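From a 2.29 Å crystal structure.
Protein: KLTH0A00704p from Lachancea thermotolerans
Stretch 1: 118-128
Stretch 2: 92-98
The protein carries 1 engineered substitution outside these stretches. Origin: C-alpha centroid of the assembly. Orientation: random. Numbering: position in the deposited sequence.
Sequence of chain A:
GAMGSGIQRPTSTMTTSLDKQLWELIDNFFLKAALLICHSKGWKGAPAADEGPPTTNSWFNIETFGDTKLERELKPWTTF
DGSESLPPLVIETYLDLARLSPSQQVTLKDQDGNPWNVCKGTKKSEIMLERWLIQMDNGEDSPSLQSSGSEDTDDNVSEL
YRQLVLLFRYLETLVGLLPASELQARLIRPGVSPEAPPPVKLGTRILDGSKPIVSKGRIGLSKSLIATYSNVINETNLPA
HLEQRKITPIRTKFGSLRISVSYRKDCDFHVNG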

# COMPACT_ATOMS: atom_id res chain seq x y z
N VAL A 118 -17.90 -11.87 3.47
CA VAL A 118 -16.71 -11.83 2.61
C VAL A 118 -16.24 -13.22 2.18
O VAL A 118 -16.17 -13.50 0.99
CB VAL A 118 -15.53 -11.09 3.29
CG1 VAL A 118 -14.37 -10.94 2.31
CG2 VAL A 118 -15.99 -9.74 3.82
N CYS A 119 -15.87 -14.07 3.11
CA CYS A 119 -15.42 -15.42 2.75
C CYS A 119 -15.33 -16.33 3.95
O CYS A 119 -15.39 -15.87 5.08
CB CYS A 119 -14.08 -15.38 2.02
SG CYS A 119 -12.76 -14.45 2.90
N LYS A 120 -15.20 -17.63 3.69
CA LYS A 120 -15.27 -18.66 4.72
C LYS A 120 -13.93 -19.40 4.76
O LYS A 120 -13.29 -19.61 3.72
CB LYS A 120 -16.40 -19.67 4.43
CG LYS A 120 -17.55 -19.14 3.56
CD LYS A 120 -18.09 -20.20 2.61
CE LYS A 120 -19.01 -19.60 1.54
NZ LYS A 120 -19.27 -20.58 0.46
N GLY A 121 -13.54 -19.80 5.96
CA GLY A 121 -12.29 -20.53 6.18
C GLY A 121 -11.12 -20.22 5.26
O GLY A 121 -10.54 -19.14 5.29
N THR A 122 -10.77 -21.18 4.43
CA THR A 122 -9.51 -21.10 3.70
C THR A 122 -9.70 -20.89 2.19
O THR A 122 -8.77 -21.02 1.40
CB THR A 122 -8.60 -22.31 4.05
OG1 THR A 122 -7.33 -22.16 3.42
CG2 THR A 122 -9.23 -23.64 3.61
N LYS A 123 -10.92 -20.56 1.80
CA LYS A 123 -11.22 -20.30 0.41
C LYS A 123 -10.28 -19.24 -0.22
O LYS A 123 -9.93 -19.32 -1.39
CB LYS A 123 -12.69 -19.86 0.29
CG LYS A 123 -13.68 -20.98 -0.04
CD LYS A 123 -14.15 -21.78 1.19
CE LYS A 123 -15.15 -22.85 0.78
NZ LYS A 123 -15.98 -23.38 1.91
N LYS A 124 -9.89 -18.25 0.57
CA LYS A 124 -9.10 -17.15 0.06
C LYS A 124 -7.93 -16.90 0.98
O LYS A 124 -8.03 -17.07 2.20
CB LYS A 124 -9.98 -15.91 -0.03
CG LYS A 124 -11.21 -16.09 -0.89
CD LYS A 124 -10.90 -15.95 -2.38
CE LYS A 124 -12.14 -16.17 -3.25
NZ LYS A 124 -11.71 -16.20 -4.69
N SER A 125 -6.82 -16.51 0.42
CA SER A 125 -5.55 -16.49 1.18
C SER A 125 -5.39 -15.12 1.92
O SER A 125 -4.87 -15.08 3.05
CB SER A 125 -4.41 -16.67 0.19
OG SER A 125 -4.60 -15.74 -0.89
N GLU A 126 -5.86 -14.04 1.27
CA GLU A 126 -5.75 -12.62 1.79
C GLU A 126 -6.84 -11.68 1.24
O GLU A 126 -7.45 -11.98 0.22
CB GLU A 126 -4.37 -12.03 1.45
CG GLU A 126 -4.05 -12.11 -0.02
CD GLU A 126 -2.69 -11.53 -0.37
OE1 GLU A 126 -1.68 -12.04 0.16
OE2 GLU A 126 -2.64 -10.56 -1.19
N ILE A 127 -7.08 -10.56 1.93
CA ILE A 127 -7.91 -9.49 1.38
C ILE A 127 -7.03 -8.29 1.23
O ILE A 127 -6.47 -7.80 2.24
CB ILE A 127 -9.07 -9.17 2.32
CG1 ILE A 127 -9.93 -10.41 2.49
CG2 ILE A 127 -9.89 -7.90 1.90
CD1 ILE A 127 -10.77 -10.41 3.75
N MSE A 128 -6.90 -7.79 0.00
CA MSE A 128 -6.12 -6.59 -0.30
C MSE A 128 -6.73 -5.39 0.36
O MSE A 128 -7.94 -5.24 0.35
CB MSE A 128 -6.22 -6.38 -1.79
CG MSE A 128 -5.13 -7.12 -2.51
SE MSE A 128 -3.30 -6.75 -1.98
CE MSE A 128 -3.44 -4.92 -2.68
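Stretch 2 92-98: ETYLDLA

L97 is the apolar centre of the contact, covered by stretch 1 over a larger area than any other residue of stretch 2. It lies just beyond the end of strand 92-96, with chi1 in m and chi2 in t, and its CA-to-CB bond points toward stretch 1. The branched leucine side chain meets two apolar side chains: CD1 of L97 is 3.7 Å from SG of C119 and 4.2 Å from CD1 of I127. Beside it L95 puts CD2 4.1 Å from CD1 of I127. I127 and L95 share a face of the sheet, and their branched aliphatic side chains pack there with L97 without needing polar partners.

Strand 92-96 runs antiparallel to strand 126-128, the two directions differing by 142°. Extended backbones bring E126 opposite D96, I127 opposite L95 and M128 opposite Y94. I127 and L95 form the hydrogen-bonded pair: L95 N donates to I127 O at 2.7 Å, and I127 N to L95 O at 2.9 Å. The pairing outlasts the strand, for L97 N donates to S125 O at 2.8 Å and thereby holds the central leucine in place.

The other face carries E126, M128, Y94 and D96. Selenomethionine M128, flexible and all m, brings SE to 4.3 Å from CB of Y94 and 3.8 Å from CD of E92. Y94 offers an aromatic surface: its CD2 is 3.7 Å from CB of E126, whose OE1 lies over one ring face. OE2 of E126 lies 4.5 Å from OE1 of E92, like charges whose oxygens are hydrogen-bonded elsewhere in the structure.

At the polar edge, D96 OD1 accepts from A98 N at 3.0 Å, steadying the chain as it leaves the strand. On stretch 1, K120 to K123 form a type II' turn, where the positive phi of G121 suits glycine. A water lies within hydrogen-bonding distance of both carbonyls, its O 2.8 Å from L97 O and 3.0 Å from K124 O, and so links the two stretches.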

# COMPACT_ATOMS: atom_id res chain seq x y z
N GLU A 92 1.89 -3.79 -1.39
CA GLU A 92 0.51 -4.26 -1.16
C GLU A 92 0.33 -4.50 0.35
O GLU A 92 1.21 -5.00 0.98
CB GLU A 92 0.30 -5.53 -1.90
CG GLU A 92 0.26 -5.33 -3.43
CD GLU A 92 -0.23 -6.64 -4.14
OE1 GLU A 92 -0.03 -7.74 -3.59
OE2 GLU A 92 -0.83 -6.54 -5.22
N THR A 93 -0.80 -4.08 0.92
CA THR A 93 -1.10 -4.26 2.33
C THR A 93 -2.33 -5.12 2.28
O THR A 93 -3.27 -4.82 1.55
CB THR A 93 -1.41 -2.95 3.03
OG1 THR A 93 -0.21 -2.14 3.10
CG2 THR A 93 -1.89 -3.19 4.51
N TYR A 94 -2.32 -6.21 3.04
CA TYR A 94 -3.49 -7.12 2.98
C TYR A 94 -3.85 -7.67 4.34
O TYR A 94 -3.04 -7.64 5.24
CB TYR A 94 -3.22 -8.27 2.00
CG TYR A 94 -1.91 -8.97 2.32
CD1 TYR A 94 -0.73 -8.60 1.70
CD2 TYR A 94 -1.86 -9.96 3.27
CE1 TYR A 94 0.47 -9.19 2.03
CE2 TYR A 94 -0.66 -10.58 3.58
CZ TYR A 94 0.49 -10.21 2.94
OH TYR A 94 1.69 -10.82 3.28
N LEU A 95 -5.05 -8.24 4.44
CA LEU A 95 -5.44 -8.97 5.60
C LEU A 95 -5.16 -10.43 5.32
O LEU A 95 -5.77 -11.02 4.43
CB LEU A 95 -6.91 -8.73 5.90
CG LEU A 95 -7.50 -9.36 7.15
CD1 LEU A 95 -6.77 -8.89 8.41
CD2 LEU A 95 -8.97 -9.00 7.20
N ASP A 96 -4.19 -10.97 6.06
CA ASP A 96 -3.73 -12.37 5.91
C ASP A 96 -4.69 -13.41 6.53
O ASP A 96 -5.01 -13.34 7.72
CB ASP A 96 -2.35 -12.49 6.55
CG ASP A 96 -1.68 -13.81 6.27
OD1 ASP A 96 -2.36 -14.81 5.90
OD2 ASP A 96 -0.44 -13.85 6.46
N LEU A 97 -5.17 -14.37 5.74
CA LEU A 97 -6.23 -15.27 6.22
C LEU A 97 -5.77 -16.72 6.43
O LEU A 97 -6.60 -17.62 6.59
CB LEU A 97 -7.39 -15.30 5.24
CG LEU A 97 -8.08 -13.98 4.94
CD1 LEU A 97 -9.33 -14.29 4.15
CD2 LEU A 97 -8.41 -13.21 6.21
N ALA A 98 -4.47 -16.93 6.36
CA ALA A 98 -3.83 -18.24 6.47
C ALA A 98 -4.32 -19.10 7.65
O ALA A 98 -4.52 -20.32 7.47
CB ALA A 98 -2.31 -18.07 6.53
O HOH W 1 -7.34 -19.08 4.31